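Local coordinates for protein toll (PDB 4LXR), which serves as the Drosophila receptor for the cleaved cytokine Spätzle, signalling in innate antifungal immunity and in dorsal-ventral patterning of the embryo, at residues A[268-273]-A[296-301]. Numbering follows the deposited sequence.
Sequences LNEVRL and ILRLRA. With NAG (2-acetamido-2-deoxy-beta-D-glucopyranose), chain D.
The Arg298 guanidinium has Ile296 CG2 over one face, toward the rim, while at its edge lie water 1 and the acetamide oxygen O7 of a glycan NAG, to which NH2 donates a hydrogen bond of 3.0 Å; NH1 is hydrogen-bonded to Ser321 OG. That water accepts from Arg298 NE and donates to Glu270 OE1, joining two groups too far apart for a salt bridge. The same OE1 lies in the guanidinium plane of Arg272, 2.8 Å from its NE, though the arginine meets it from above the carboxylate plane. With CG anti to the backbone N (chi1 167°), the extended Glu270 chain packs against Ile296, OE2 coming 3.4 Å from CD1. An alanine in place of Glu270 would probably leave Arg272 NE without its salt-bridge partner and water 1 without the acceptor it donates to. These side chains line the concave face of the leucine-rich-repeat solenoid, where Arg272 and Arg298 lie side by side and pack on a Spätzle chain. Parallel strands 270-273 and 296-299, from LRR 6 and LRR 7, share five backbone hydrogen bonds, Ile296 N to Asn269 O being the first. Inward, Val271 CB meets Leu297 CD2 at 3.9 Å, and Leu273 CD2 reaches Ala301 CB.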
ATOM      1  N   LEU A 268     -37.510   0.094   7.858  1.00 22.00           N
ATOM      2  CA  LEU A 268     -36.141  -0.423   7.782  1.00 32.08           C
ATOM      3  C   LEU A 268     -35.258   0.540   7.007  1.00 32.53           C
ATOM      4  O   LEU A 268     -35.630   1.020   5.935  1.00 23.61           O
ATOM      5  CB  LEU A 268     -36.090  -1.795   7.105  1.00 29.96           C
ATOM      6  CG  LEU A 268     -36.433  -3.045   7.913  1.00 33.61           C
ATOM      7  CD1 LEU A 268     -36.353  -4.286   7.023  1.00 30.46           C
ATOM      8  CD2 LEU A 268     -35.500  -3.170   9.106  1.00 38.80           C
ATOM      9  N   ASN A 269     -34.100   0.833   7.574  1.00 26.48           N
ATOM     10  CA  ASN A 269     -33.121   1.685   6.937  1.00 21.26           C
ATOM     11  C   ASN A 269     -31.836   0.912   6.587  1.00 25.61           C
ATOM     12  O   ASN A 269     -31.150   1.236   5.624  1.00 22.70           O
ATOM     13  CB  ASN A 269     -32.814   2.890   7.851  1.00 27.57           C
ATOM     14  CG  ASN A 269     -31.703   3.763   7.310  1.00 38.14           C
ATOM     15  OD1 ASN A 269     -30.574   3.714   7.800  1.00 45.99           O
ATOM     16  ND2 ASN A 269     -32.009   4.558   6.279  1.00 38.10           N
ATOM     17  N   GLU A 270     -31.520  -0.110   7.375  1.00 24.33           N
ATOM     18  CA  GLU A 270     -30.297  -0.885   7.168  1.00 28.27           C
ATOM     19  C   GLU A 270     -30.507  -2.309   7.659  1.00 26.40           C
ATOM     20  O   GLU A 270     -31.013  -2.516   8.765  1.00 32.50           O
ATOM     21  CB  GLU A 270     -29.088  -0.244   7.889  1.00 16.26           C
ATOM     22  CG  GLU A 270     -27.840  -1.157   7.978  1.00 22.68           C
ATOM     23  CD  GLU A 270     -26.509  -0.399   8.155  1.00 32.70           C
ATOM     24  OE1 GLU A 270     -25.435  -1.037   8.051  1.00 37.49           O
ATOM     25  OE2 GLU A 270     -26.526   0.828   8.388  1.00 34.82           O
ATOM     26  N   VAL A 271     -30.154  -3.284   6.822  1.00 21.57           N
ATOM     27  CA  VAL A 271     -30.120  -4.689   7.237  1.00 19.71           C
ATOM     28  C   VAL A 271     -28.735  -5.278   6.959  1.00 23.92           C
ATOM     29  O   VAL A 271     -28.166  -5.056   5.882  1.00 21.16           O
ATOM     30  CB  VAL A 271     -31.220  -5.540   6.541  1.00 24.35           C
ATOM     31  CG1 VAL A 271     -31.114  -6.994   6.972  1.00 17.43           C
ATOM     32  CG2 VAL A 271     -32.631  -4.983   6.861  1.00 24.75           C
ATOM     33  N   ARG A 272     -28.197  -5.998   7.945  1.00 22.54           N
ATOM     34  CA  ARG A 272     -26.926  -6.708   7.827  1.00 20.86           C
ATOM     35  C   ARG A 272     -27.130  -8.208   7.986  1.00 26.19           C
ATOM     36  O   ARG A 272     -27.633  -8.675   9.020  1.00 29.57           O
ATOM     37  CB  ARG A 272     -25.945  -6.230   8.894  1.00 17.16           C
ATOM     38  CG  ARG A 272     -25.423  -4.825   8.703  1.00 20.54           C
ATOM     39  CD  ARG A 272     -24.756  -4.333   9.986  1.00 21.83           C
ATOM     40  NE  ARG A 272     -24.385  -2.922   9.893  1.00 25.85           N
ATOM     41  CZ  ARG A 272     -23.549  -2.321  10.731  1.00 31.74           C
ATOM     42  NH1 ARG A 272     -22.997  -3.021  11.719  1.00 41.77           N
ATOM     43  NH2 ARG A 272     -23.274  -1.030  10.584  1.00 22.81           N
ATOM     44  N   LEU A 273     -26.764  -8.964   6.954  1.00 25.14           N
ATOM     45  CA  LEU A 273     -26.645 -10.405   7.077  1.00 23.07           C
ATOM     46  C   LEU A 273     -25.268 -10.795   6.546  1.00 23.13           C
ATOM     47  O   LEU A 273     -25.134 -11.244   5.407  1.00 23.70           O
ATOM     48  CB  LEU A 273     -27.771 -11.153   6.335  1.00 21.08           C
ATOM     49  CG  LEU A 273     -27.969 -12.601   6.817  1.00 28.98           C
ATOM     50  CD1 LEU A 273     -29.401 -13.076   6.671  1.00 27.11           C
ATOM     51  CD2 LEU A 273     -27.036 -13.587   6.136  1.00 38.24           C
ATOM     52  N   ILE A 296     -29.320   0.853   3.192  1.00 28.96           N
ATOM     53  CA  ILE A 296     -28.065   0.102   3.283  1.00 25.53           C
ATOM     54  C   ILE A 296     -28.277  -1.402   3.427  1.00 31.65           C
ATOM     55  O   ILE A 296     -29.063  -1.861   4.276  1.00 30.81           O
ATOM     56  CB  ILE A 296     -27.234   0.573   4.486  1.00 26.85           C
ATOM     57  CG1 ILE A 296     -26.849   2.043   4.312  1.00 33.14           C
ATOM     58  CG2 ILE A 296     -25.984  -0.321   4.663  1.00 18.82           C
ATOM     59  CD1 ILE A 296     -26.358   2.691   5.581  1.00 41.89           C
ATOM     60  N   LEU A 297     -27.582  -2.171   2.598  1.00 24.94           N
ATOM     61  CA  LEU A 297     -27.600  -3.621   2.721  1.00 16.84           C
ATOM     62  C   LEU A 297     -26.196  -4.196   2.737  1.00 25.19           C
ATOM     63  O   LEU A 297     -25.359  -3.799   1.934  1.00 26.16           O
ATOM     64  CB  LEU A 297     -28.425  -4.243   1.605  1.00 19.30           C
ATOM     65  CG  LEU A 297     -29.909  -3.877   1.709  1.00 29.22           C
ATOM     66  CD1 LEU A 297     -30.613  -4.132   0.424  1.00 36.04           C
ATOM     67  CD2 LEU A 297     -30.594  -4.652   2.832  1.00 23.62           C
ATOM     68  N   ARG A 298     -25.943  -5.105   3.680  1.00 21.60           N
ATOM     69  CA  ARG A 298     -24.687  -5.842   3.756  1.00 22.73           C
ATOM     70  C   ARG A 298     -25.038  -7.307   3.789  1.00 25.19           C
ATOM     71  O   ARG A 298     -25.641  -7.785   4.750  1.00 26.17           O
ATOM     72  CB  ARG A 298     -23.899  -5.512   5.029  1.00 19.39           C
ATOM     73  CG  ARG A 298     -23.816  -4.043   5.391  1.00 20.05           C
ATOM     74  CD  ARG A 298     -23.073  -3.222   4.347  1.00 21.34           C
ATOM     75  NE  ARG A 298     -22.839  -1.869   4.853  1.00 29.00           N
ATOM     76  CZ  ARG A 298     -22.342  -0.872   4.128  1.00 30.12           C
ATOM     77  NH1 ARG A 298     -22.014  -1.062   2.850  1.00 35.45           N
ATOM     78  NH2 ARG A 298     -22.173   0.312   4.685  1.00 26.94           N
ATOM     79  N   LEU A 299     -24.641  -8.024   2.749  1.00 21.72           N
ATOM     80  CA  LEU A 299     -25.088  -9.389   2.546  1.00 23.23           C
ATOM     81  C   LEU A 299     -23.895 -10.230   2.126  1.00 24.70           C
ATOM     82  O   LEU A 299     -23.316 -10.035   1.046  1.00 27.21           O
ATOM     83  CB  LEU A 299     -26.184  -9.419   1.473  1.00 23.60           C
ATOM     84  CG  LEU A 299     -27.399  -8.498   1.703  1.00 30.11           C
ATOM     85  CD1 LEU A 299     -28.245  -8.377   0.431  1.00 26.48           C
ATOM     86  CD2 LEU A 299     -28.267  -8.988   2.899  1.00 24.48           C
ATOM     87  N   ARG A 300     -23.516 -11.152   2.997  1.00 24.83           N
ATOM     88  CA  ARG A 300     -22.398 -12.045   2.737  1.00 25.03           C
ATOM     89  C   ARG A 300     -22.714 -13.362   3.422  1.00 26.17           C
ATOM     90  O   ARG A 300     -22.702 -13.456   4.657  1.00 29.85           O
ATOM     91  CB  ARG A 300     -21.097 -11.450   3.288  1.00 20.30           C
ATOM     92  CG  ARG A 300     -19.919 -12.404   3.112  1.00 31.35           C
ATOM     93  CD  ARG A 300     -18.861 -12.241   4.170  1.00 30.03           C
ATOM     94  NE  ARG A 300     -17.692 -13.061   3.865  1.00 34.71           N
ATOM     95  CZ  ARG A 300     -16.451 -12.591   3.844  1.00 27.76           C
ATOM     96  NH1 ARG A 300     -16.232 -11.316   4.123  1.00 28.25           N
ATOM     97  NH2 ARG A 300     -15.434 -13.387   3.546  1.00 24.05           N
ATOM     98  N   ALA A 301     -23.015 -14.378   2.626  1.00 24.86           N
ATOM     99  CA  ALA A 301     -23.506 -15.637   3.166  1.00 27.66           C
ATOM    100  C   ALA A 301     -23.354 -16.800   2.174  1.00 32.13           C
ATOM    101  O   ALA A 301     -24.124 -17.765   2.219  1.00 34.47           O
ATOM    102  CB  ALA A 301     -24.955 -15.472   3.576  1.00 19.76           C
TER
HETATM  103  C1  NAG D   1     -22.411   4.690   0.551  1.00 24.08           C
HETATM  104  C2  NAG D   1     -21.538   5.042   1.768  1.00 27.81           C
HETATM  105  C3  NAG D   1     -20.967   6.449   1.624  1.00 30.42           C
HETATM  106  C4  NAG D   1     -20.279   6.631   0.275  1.00 31.31           C
HETATM  107  C5  NAG D   1     -21.215   6.213  -0.859  1.00 24.32           C
HETATM  108  C6  NAG D   1     -20.568   6.269  -2.231  1.00 22.74           C
HETATM  109  C7  NAG D   1     -22.089   3.926   3.882  1.00 35.81           C
HETATM  110  C8  NAG D   1     -22.922   3.975   5.131  1.00 26.28           C
HETATM  111  N2  NAG D   1     -22.275   4.924   3.016  1.00 32.13           N
HETATM  112  O3  NAG D   1     -20.044   6.686   2.681  1.00 31.36           O
HETATM  113  O4  NAG D   1     -19.955   8.007   0.111  1.00 32.79           O
HETATM  114  O5  NAG D   1     -21.644   4.863  -0.655  1.00 24.11           O
HETATM  115  O6  NAG D   1     -19.352   5.532  -2.286  1.00 21.73           O
HETATM  116  O7  NAG D   1     -21.291   3.018   3.664  1.00 37.36           O
HETATM  117  O   HOH W   1     -23.011  -0.477   7.217  1.00 39.20           O